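Local structure of GDP-L-fucose synthase (Campylobacter jejuni subsp. jejuni serotype O:2, 7M13) at residues I11-H16 / A23-L28; P186-K191 / K288-M293; Q259-K264 / T275-G280. The protein acts as an NADPH-dependent synthase of GDP-D-glycero-L-gluco-heptose, a sugar nucleotide for the bacterial capsule, and belongs to the fucose synthase subfamily. All coordinates share one frame; numbering follows the deposited sequence.

Contact 1. Residues I11-H16 / A23-L28; sequences IYIAGH and ALVENL
Strand 11-14 and the helical segment 23-28 run nearly antiparallel, their axes 9.7 Å apart at 153°, with I11 and I13 of the strand turned to L24, V25 and L28 of the helix. This is the first strand and helix of a Rossmann fold. I13 is at the middle of the packing: its CD1 meets L28 CD1 tip to tip at 3.9 Å and V25 CG2 at 4.2 Å, while its CG2 faces the CB of L24. The chi2 of I13, 105°, is off a staggered value and swings CD1 into the wedge between V25 and L28. At the strand's start, I11 CG2 touches L28 CD1 at 4.2 Å. Beta-branched isoleucine and valine and the longer leucine suit this apolar interface, where aliphatic carbon meets aliphatic carbon. Past the strand's end, H16, just after the first glycine of the GxxGxxG turn, lays its CB 4.0 Å from V25 CG2; at that glycine, G15, the positive phi of 72° favours glycine, and G15 touches the bound NADP. On the helix, N27 ND2 donates to A23 O at 2.9 Å, from the carbonyl face opposite the one used by N27 N, and also bonds D248. Strands 36-37 and 63-66 flank strand 11-14 in the parallel sheet, and helix 247-260 packs beside the helix against L24, N27 and L28.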
loop_
_atom_site.group_PDB
_atom_site.type_symbol
_atom_site.label_atom_id
_atom_site.label_comp_id
_atom_site.label_asym_id
_atom_site.label_seq_id
_atom_site.Cartn_x
_atom_site.Cartn_y
_atom_site.Cartn_z
ATOM N N ILE B 11 3.273 27.115 8.243
ATOM C CA ILE B 11 2.829 25.768 8.674
ATOM C C ILE B 11 1.504 25.468 8.015
ATOM O O ILE B 11 0.546 26.191 8.222
ATOM C CB ILE B 11 2.690 25.695 10.206
ATOM C CG1 ILE B 11 4.026 26.025 10.850
ATOM C CG2 ILE B 11 2.135 24.327 10.621
ATOM C CD1 ILE B 11 3.954 26.215 12.358
ATOM N N TYR B 12 1.427 24.364 7.254
ATOM C CA TYR B 12 0.172 23.861 6.665
ATOM C C TYR B 12 -0.377 22.742 7.540
ATOM O O TYR B 12 0.348 21.796 7.817
ATOM C CB TYR B 12 0.438 23.410 5.228
ATOM C CG TYR B 12 -0.694 22.690 4.550
ATOM C CD1 TYR B 12 -2.010 23.115 4.639
ATOM C CD2 TYR B 12 -0.434 21.516 3.847
ATOM C CE1 TYR B 12 -3.033 22.437 4.006
ATOM C CE2 TYR B 12 -1.448 20.850 3.193
ATOM C CZ TYR B 12 -2.746 21.276 3.310
ATOM O OH TYR B 12 -3.748 20.572 2.723
ATOM N N ILE B 13 -1.587 22.914 8.027
ATOM C CA ILE B 13 -2.381 21.843 8.681
ATOM C C ILE B 13 -3.416 21.374 7.676
ATOM O O ILE B 13 -4.398 22.074 7.440
ATOM C CB ILE B 13 -3.008 22.300 10.015
ATOM C CG1 ILE B 13 -1.933 22.831 10.965
ATOM C CG2 ILE B 13 -3.777 21.145 10.660
ATOM C CD1 ILE B 13 -1.896 24.318 11.107
ATOM N N ALA B 14 -3.226 20.185 7.113
ATOM C CA ALA B 14 -4.181 19.574 6.179
ATOM C C ALA B 14 -5.321 19.001 6.998
ATOM O O ALA B 14 -5.012 18.384 8.045
ATOM C CB ALA B 14 -3.486 18.537 5.352
ATOM N N GLY B 15 -6.564 19.204 6.607
ATOM C CA GLY B 15 -7.718 18.711 7.372
ATOM C C GLY B 15 -7.925 19.481 8.650
ATOM O O GLY B 15 -8.228 18.867 9.702
ATOM N N HIS B 16 -7.797 20.800 8.604
ATOM C CA HIS B 16 -7.711 21.612 9.837
ATOM C C HIS B 16 -9.040 21.668 10.586
ATOM O O HIS B 16 -8.991 22.126 11.759
ATOM C CB HIS B 16 -7.216 23.018 9.558
ATOM C CG HIS B 16 -8.168 23.846 8.777
ATOM N ND1 HIS B 16 -8.349 23.662 7.440
ATOM C CD2 HIS B 16 -8.932 24.897 9.158
ATOM C CE1 HIS B 16 -9.218 24.563 7.000
ATOM N NE2 HIS B 16 -9.583 25.347 8.054
ATOM N N ALA B 23 -7.305 20.898 17.086
ATOM C CA ALA B 23 -6.397 20.904 18.233
ATOM C C ALA B 23 -5.014 21.426 17.830
ATOM O O ALA B 23 -4.379 22.158 18.593
ATOM C CB ALA B 23 -6.290 19.523 18.844
ATOM N N LEU B 24 -4.508 21.065 16.652
ATOM C CA LEU B 24 -3.186 21.560 16.235
ATOM C C LEU B 24 -3.252 23.075 15.997
ATOM O O LEU B 24 -2.318 23.775 16.438
ATOM C CB LEU B 24 -2.733 20.824 14.977
ATOM C CG LEU B 24 -2.082 19.492 15.259
ATOM C CD1 LEU B 24 -2.116 18.650 13.996
ATOM C CD2 LEU B 24 -0.668 19.681 15.757
ATOM N N VAL B 25 -4.289 23.532 15.307
ATOM C CA VAL B 25 -4.426 24.993 15.044
ATOM C C VAL B 25 -4.410 25.708 16.395
ATOM O O VAL B 25 -3.629 26.646 16.550
ATOM C CB VAL B 25 -5.675 25.353 14.234
ATOM C CG1 VAL B 25 -5.853 26.872 14.206
ATOM C CG2 VAL B 25 -5.662 24.825 12.812
ATOM N N GLU B 26 -5.241 25.283 17.344
ATOM C CA GLU B 26 -5.344 26.008 18.650
ATOM C C GLU B 26 -4.031 25.946 19.435
ATOM O O GLU B 26 -3.626 26.959 20.041
ATOM C CB GLU B 26 -6.503 25.452 19.471
ATOM C CG GLU B 26 -7.846 25.820 18.885
ATOM C CD GLU B 26 -9.025 25.187 19.606
ATOM O OE1 GLU B 26 -8.795 24.261 20.440
ATOM O OE2 GLU B 26 -10.170 25.591 19.299
ATOM N N ASN B 27 -3.394 24.789 19.523
ATOM C CA ASN B 27 -2.152 24.590 20.297
ATOM C C ASN B 27 -0.986 25.351 19.636
ATOM O O ASN B 27 -0.183 25.954 20.351
ATOM C CB ASN B 27 -1.844 23.106 20.450
ATOM C CG ASN B 27 -2.586 22.542 21.633
ATOM O OD1 ASN B 27 -2.129 22.746 22.755
ATOM N ND2 ASN B 27 -3.759 21.969 21.413
ATOM N N LEU B 28 -0.895 25.379 18.305
ATOM C CA LEU B 28 0.151 26.173 17.618
ATOM C C LEU B 28 -0.065 27.672 17.918
ATOM O O LEU B 28 0.919 28.285 18.293
ATOM C CB LEU B 28 0.089 25.870 16.124
ATOM C CG LEU B 28 0.669 24.512 15.753
ATOM C CD1 LEU B 28 0.233 24.148 14.363
ATOM C CD2 LEU B 28 2.187 24.517 15.869
#

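Contact 2. Residues P186-K191 / K288-M293; sequences PALLRK and KEVALM
L188 of helix 184-199 packs against V290 and A291 of helix 287-298 in a small, wholly apolar helix-to-helix contact. The two helices are almost a hundred residues apart in the chain and meet in the C-terminal half of this extended short-chain dehydrogenase/reductase fold, the half that in this family usually supplies the sugar-nucleotide site. Helix 287-298 follows strand 285-286 and sets V290 close to R242, a predicted substrate-binding residue. The backbones come nearest at L188 and A291, whose CA atoms lie 7.1 Å apart, close enough that a small residue on one side is an advantage. A single leucine makes every touch from helix 184-199. It also meets I287 and V294 of the partner helix and I234 of strand 231-235, a strand that A291 reaches too, so the contact is one corner of a larger hydrophobic cluster. On the following turn of helix 184-199, K191 is predicted to bind substrate; its NZ is hydrogen-bonded in this crystal to the backbone oxygens of F225 and E233, while R190 makes a salt bridge with D209. These polar ends point elsewhere and leave the face toward 288-293 to L188. With CG anti to the backbone N (chi1 -168°) and CD2 anti to CA beyond it, L188 is stretched out to its full reach toward the other helix. V290, whose CG1 comes across obliquely, offers a methyl for it to rest on, and A291 is short enough to let the leucine come close to the helix backbone. The tip CD2 therefore sits 3.6 Å from V290 CG1, and it lies closer to A291 CA (3.9 Å) than to A291 CB (4.3 Å).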
loop_
_atom_site.group_PDB
_atom_site.type_symbol
_atom_site.label_atom_id
_atom_site.label_comp_id
_atom_site.label_asym_id
_atom_site.label_seq_id
_atom_site.Cartn_x
_atom_site.Cartn_y
_atom_site.Cartn_z
ATOM N N PRO B 186 -16.387 10.517 22.458
ATOM C CA PRO B 186 -17.326 11.623 22.270
ATOM C C PRO B 186 -18.791 11.175 22.258
ATOM O O PRO B 186 -19.592 11.874 22.859
ATOM C CB PRO B 186 -16.906 12.239 20.923
ATOM C CG PRO B 186 -15.412 11.939 20.874
ATOM C CD PRO B 186 -15.305 10.541 21.452
ATOM N N ALA B 187 -19.094 10.037 21.633
ATOM C CA ALA B 187 -20.472 9.492 21.522
ATOM C C ALA B 187 -20.942 8.999 22.889
ATOM O O ALA B 187 -22.112 9.245 23.230
ATOM C CB ALA B 187 -20.545 8.368 20.525
ATOM N N LEU B 188 -20.069 8.319 23.636
ATOM C CA LEU B 188 -20.385 7.858 25.008
ATOM C C LEU B 188 -20.758 9.076 25.863
ATOM O O LEU B 188 -21.799 9.023 26.548
ATOM C CB LEU B 188 -19.175 7.102 25.572
ATOM C CG LEU B 188 -19.431 6.311 26.853
ATOM C CD1 LEU B 188 -20.604 5.358 26.693
ATOM C CD2 LEU B 188 -18.179 5.545 27.240
ATOM N N LEU B 189 -19.955 10.141 25.833
ATOM C CA LEU B 189 -20.238 11.375 26.607
ATOM C C LEU B 189 -21.637 11.850 26.208
ATOM O O LEU B 189 -22.438 12.159 27.125
ATOM C CB LEU B 189 -19.183 12.446 26.323
ATOM C CG LEU B 189 -19.362 13.748 27.098
ATOM C CD1 LEU B 189 -19.341 13.495 28.600
ATOM C CD2 LEU B 189 -18.292 14.757 26.716
ATOM N N ARG B 190 -21.944 11.856 24.905
ATOM C CA ARG B 190 -23.241 12.389 24.414
ATOM C C ARG B 190 -24.377 11.469 24.858
ATOM O O ARG B 190 -25.446 12.003 25.198
ATOM C CB ARG B 190 -23.282 12.565 22.895
ATOM C CG ARG B 190 -24.468 13.410 22.442
ATOM C CD ARG B 190 -24.359 13.887 21.009
ATOM N NE ARG B 190 -25.582 14.534 20.551
ATOM C CZ ARG B 190 -25.808 14.912 19.298
ATOM N NH1 ARG B 190 -26.951 15.493 18.980
ATOM N NH2 ARG B 190 -24.889 14.721 18.368
ATOM N N LYS B 191 -24.163 10.156 24.856
ATOM C CA LYS B 191 -25.200 9.168 25.266
ATOM C C LYS B 191 -25.610 9.428 26.719
ATOM O O LYS B 191 -26.829 9.440 27.010
ATOM C CB LYS B 191 -24.686 7.732 25.125
ATOM C CG LYS B 191 -24.726 7.155 23.714
ATOM C CD LYS B 191 -24.480 5.648 23.660
ATOM C CE LYS B 191 -25.408 4.849 24.556
ATOM N NZ LYS B 191 -25.407 3.399 24.233
ATOM N N LYS B 288 -16.693 -0.775 30.569
ATOM C CA LYS B 288 -17.363 -0.565 31.883
ATOM C C LYS B 288 -16.702 0.607 32.604
ATOM O O LYS B 288 -17.425 1.502 33.083
ATOM C CB LYS B 288 -17.300 -1.821 32.752
ATOM C CG LYS B 288 -17.862 -1.659 34.152
ATOM C CD LYS B 288 -18.147 -2.979 34.830
ATOM C CE LYS B 288 -16.963 -3.924 34.833
ATOM N NZ LYS B 288 -17.264 -5.140 35.626
ATOM N N GLU B 289 -15.364 0.611 32.697
ATOM C CA GLU B 289 -14.612 1.638 33.459
ATOM C C GLU B 289 -14.821 3.008 32.808
ATOM O O GLU B 289 -15.002 3.987 33.527
ATOM C CB GLU B 289 -13.119 1.293 33.517
ATOM C CG GLU B 289 -12.822 0.069 34.380
ATOM C CD GLU B 289 -11.448 -0.571 34.226
ATOM O OE1 GLU B 289 -11.005 -1.248 35.183
ATOM O OE2 GLU B 289 -10.828 -0.421 33.160
ATOM N N VAL B 290 -14.758 3.085 31.479
ATOM C CA VAL B 290 -14.937 4.369 30.751
ATOM C C VAL B 290 -16.377 4.853 30.941
ATOM O O VAL B 290 -16.546 6.047 31.236
ATOM C CB VAL B 290 -14.598 4.223 29.258
ATOM C CG1 VAL B 290 -14.852 5.525 28.506
ATOM C CG2 VAL B 290 -13.167 3.775 29.087
ATOM N N ALA B 291 -17.355 3.971 30.770
ATOM C CA ALA B 291 -18.783 4.339 30.926
ATOM C C ALA B 291 -19.026 4.861 32.345
ATOM O O ALA B 291 -19.677 5.900 32.466
ATOM C CB ALA B 291 -19.684 3.199 30.562
ATOM N N LEU B 292 -18.470 4.229 33.384
ATOM C CA LEU B 292 -18.667 4.732 34.769
ATOM C C LEU B 292 -18.020 6.105 34.901
ATOM O O LEU B 292 -18.596 6.975 35.559
ATOM C CB LEU B 292 -18.084 3.747 35.785
ATOM C CG LEU B 292 -18.797 2.405 35.892
ATOM C CD1 LEU B 292 -18.042 1.483 36.846
ATOM C CD2 LEU B 292 -20.242 2.596 36.331
ATOM N N MET B 293 -16.839 6.308 34.316
ATOM C CA MET B 293 -16.181 7.627 34.365
ATOM C C MET B 293 -17.148 8.638 33.763
ATOM O O MET B 293 -17.297 9.736 34.308
ATOM C CB MET B 293 -14.903 7.680 33.527
ATOM C CG MET B 293 -13.691 7.168 34.196
ATOM S SD MET B 293 -12.289 7.431 33.045
ATOM C CE MET B 293 -11.078 6.414 33.882
#

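Contact 3. Residues Q259-K264 / T275-G280; sequences QNIDFK and THINIG
The segments 259-264 and 275-280 face each other in opposing order, I261 opposite I277 with CA atoms 10.3 Å apart and F263 opposite T275 at 7.9 Å, the gap being bridged by side chains. The first segment carries the chain out of helix 247-260 toward a short, weakly bonded helical turn from about 263; the second enters strand 277-278. At the wider end two isoleucines reach across tip to tip: I261 CG2 lies 4.1 Å from I277 CD1. Isoleucine suits the gap at I277: its CG1 arm, extended at chi2 169°, is long enough to carry CD1 across, while the CB branch restricts rotation and favours a strand backbone. At the narrower end, F263 brings a ring edge rather than a face to T275. Its CE2 is 3.7 Å from T275 OG1, which lies in the ring plane, and 3.9 Å from T275 CG2, so the threonine meets the ring rim with both branches, the two side chains crossing at a slant. The hydroxyl finds its polar partner in E152 OE2, which lets a threonine sit buried beside an aromatic ring. F263 N is hydrogen-bonded to N161 OD1, and K105 NZ hydrogen-bonds I261 O and makes a salt bridge with D262 OD1. Around this packing, strand 277-278 pairs in parallel with strand 162-171 in the Rossmann sheet, where I277 also touches I163 and L165; helix 138-158 lies against F263 through N155 and I156, and I261 rests on Y256 of helix 247-260.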
loop_
_atom_site.group_PDB
_atom_site.type_symbol
_atom_site.label_atom_id
_atom_site.label_comp_id
_atom_site.label_asym_id
_atom_site.label_seq_id
_atom_site.Cartn_x
_atom_site.Cartn_y
_atom_site.Cartn_z
ATOM N N GLN B 259 9.741 19.486 16.610
ATOM C CA GLN B 259 10.826 20.276 17.208
ATOM C C GLN B 259 12.004 19.399 17.597
ATOM O O GLN B 259 13.084 19.971 17.855
ATOM C CB GLN B 259 10.333 21.053 18.431
ATOM C CG GLN B 259 9.264 22.061 18.134
ATOM C CD GLN B 259 9.691 23.078 17.111
ATOM O OE1 GLN B 259 9.848 22.766 15.938
ATOM N NE2 GLN B 259 9.801 24.329 17.528
ATOM N N ASN B 260 11.838 18.075 17.714
ATOM C CA ASN B 260 12.857 17.251 18.422
ATOM C C ASN B 260 13.192 15.940 17.706
ATOM O O ASN B 260 14.277 15.398 17.984
ATOM C CB ASN B 260 12.417 16.901 19.845
ATOM C CG ASN B 260 12.354 18.139 20.711
ATOM O OD1 ASN B 260 13.389 18.677 21.099
ATOM N ND2 ASN B 260 11.157 18.653 20.914
ATOM N N ILE B 261 12.293 15.369 16.908
ATOM C CA ILE B 261 12.473 13.979 16.402
ATOM C C ILE B 261 12.678 14.056 14.899
ATOM O O ILE B 261 11.749 14.407 14.164
ATOM C CB ILE B 261 11.288 13.084 16.774
ATOM C CG1 ILE B 261 11.099 12.994 18.284
ATOM C CG2 ILE B 261 11.504 11.706 16.149
ATOM C CD1 ILE B 261 9.838 12.295 18.681
ATOM N N ASP B 262 13.889 13.735 14.469
ATOM C CA ASP B 262 14.279 13.701 13.056
ATOM C C ASP B 262 14.465 12.240 12.634
ATOM O O ASP B 262 14.630 11.361 13.477
ATOM C CB ASP B 262 15.519 14.565 12.850
ATOM C CG ASP B 262 15.266 16.036 13.189
ATOM O OD1 ASP B 262 14.235 16.600 12.727
ATOM O OD2 ASP B 262 16.095 16.631 13.926
ATOM N N PHE B 263 14.454 11.970 11.343
ATOM C CA PHE B 263 14.615 10.591 10.858
ATOM C C PHE B 263 15.919 9.993 11.400
ATOM O O PHE B 263 15.914 8.827 11.784
ATOM C CB PHE B 263 14.563 10.567 9.328
ATOM C CG PHE B 263 14.611 9.179 8.763
ATOM C CD1 PHE B 263 15.676 8.755 7.991
ATOM C CD2 PHE B 263 13.602 8.267 9.040
ATOM C CE1 PHE B 263 15.718 7.474 7.480
ATOM C CE2 PHE B 263 13.637 6.993 8.504
ATOM C CZ PHE B 263 14.698 6.605 7.720
ATOM N N LYS B 264 17.000 10.784 11.453
ATOM C CA LYS B 264 18.299 10.283 11.976
ATOM C C LYS B 264 18.128 9.738 13.405
ATOM O O LYS B 264 18.794 8.743 13.718
ATOM C CB LYS B 264 19.376 11.366 11.856
ATOM C CG LYS B 264 19.145 12.616 12.686
ATOM C CD LYS B 264 20.398 13.477 12.798
ATOM C CE LYS B 264 20.344 14.460 13.950
ATOM N NZ LYS B 264 20.190 15.848 13.452
ATOM N N THR B 275 10.036 2.643 11.227
ATOM C CA THR B 275 10.420 3.954 11.791
ATOM C C THR B 275 9.236 4.831 12.137
ATOM O O THR B 275 9.466 5.985 12.542
ATOM C CB THR B 275 11.400 4.676 10.881
ATOM O OG1 THR B 275 10.818 4.887 9.596
ATOM C CG2 THR B 275 12.711 3.944 10.778
ATOM N N HIS B 276 8.014 4.333 11.963
ATOM C CA HIS B 276 6.822 4.976 12.539
ATOM C C HIS B 276 6.909 4.921 14.061
ATOM O O HIS B 276 7.718 4.131 14.615
ATOM C CB HIS B 276 5.543 4.324 12.027
ATOM C CG HIS B 276 5.437 2.869 12.243
ATOM N ND1 HIS B 276 6.127 1.965 11.495
ATOM C CD2 HIS B 276 4.727 2.170 13.168
ATOM C CE1 HIS B 276 5.840 0.742 11.932
ATOM N NE2 HIS B 276 4.987 0.848 12.959
ATOM N N ILE B 277 6.122 5.758 14.731
ATOM C CA ILE B 277 6.164 5.843 16.221
ATOM C C ILE B 277 4.747 5.753 16.739
ATOM O O ILE B 277 3.918 6.601 16.402
ATOM C CB ILE B 277 6.782 7.176 16.675
ATOM C CG1 ILE B 277 8.030 7.582 15.892
ATOM C CG2 ILE B 277 7.019 7.141 18.166
ATOM C CD1 ILE B 277 8.456 8.996 16.162
ATOM N N ASN B 278 4.514 4.849 17.667
ATOM C CA ASN B 278 3.201 4.794 18.336
ATOM C C ASN B 278 3.084 5.967 19.328
ATOM O O ASN B 278 4.058 6.302 19.991
ATOM C CB ASN B 278 3.033 3.514 19.129
ATOM C CG ASN B 278 2.992 2.293 18.260
ATOM O OD1 ASN B 278 2.635 2.355 17.075
ATOM N ND2 ASN B 278 3.326 1.153 18.881
ATOM N N ILE B 279 1.902 6.548 19.411
ATOM C CA ILE B 279 1.624 7.596 20.420
ATOM C C ILE B 279 0.377 7.151 21.184
ATOM O O ILE B 279 -0.408 6.337 20.686
ATOM C CB ILE B 279 1.503 8.998 19.792
ATOM C CG1 ILE B 279 0.355 9.132 18.798
ATOM C CG2 ILE B 279 2.831 9.407 19.175
ATOM C CD1 ILE B 279 0.097 10.541 18.319
ATOM N N GLY B 280 0.236 7.660 22.393
ATOM C CA GLY B 280 -0.829 7.173 23.273
ATOM C C GLY B 280 -0.459 7.451 24.712
ATOM O O GLY B 280 0.541 8.083 24.974
#

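How the contacts relate
Contacts 1 and 3 both reach the same Rossmann sheet, with centres about 18 Å and nearest atoms about 8 Å apart; helix 247-260 relates them, packing on 23-28 and running into 259-264. Contact 2 is about 27 Å from contact 1 and about 31 Å from contact 3, centre to centre, and encloses contact 3 along the sequence although the two lie on opposite sides of the chain's centre. Of the three, contact 1 touches the NADP, through G15. The side chains of L188 and I277 are each about 13 Å from it, but contact 2 holds K191 and brings V290 within about 6 Å of R242 between side chains, both predicted to bind substrate, whereas contact 3 is structural packing.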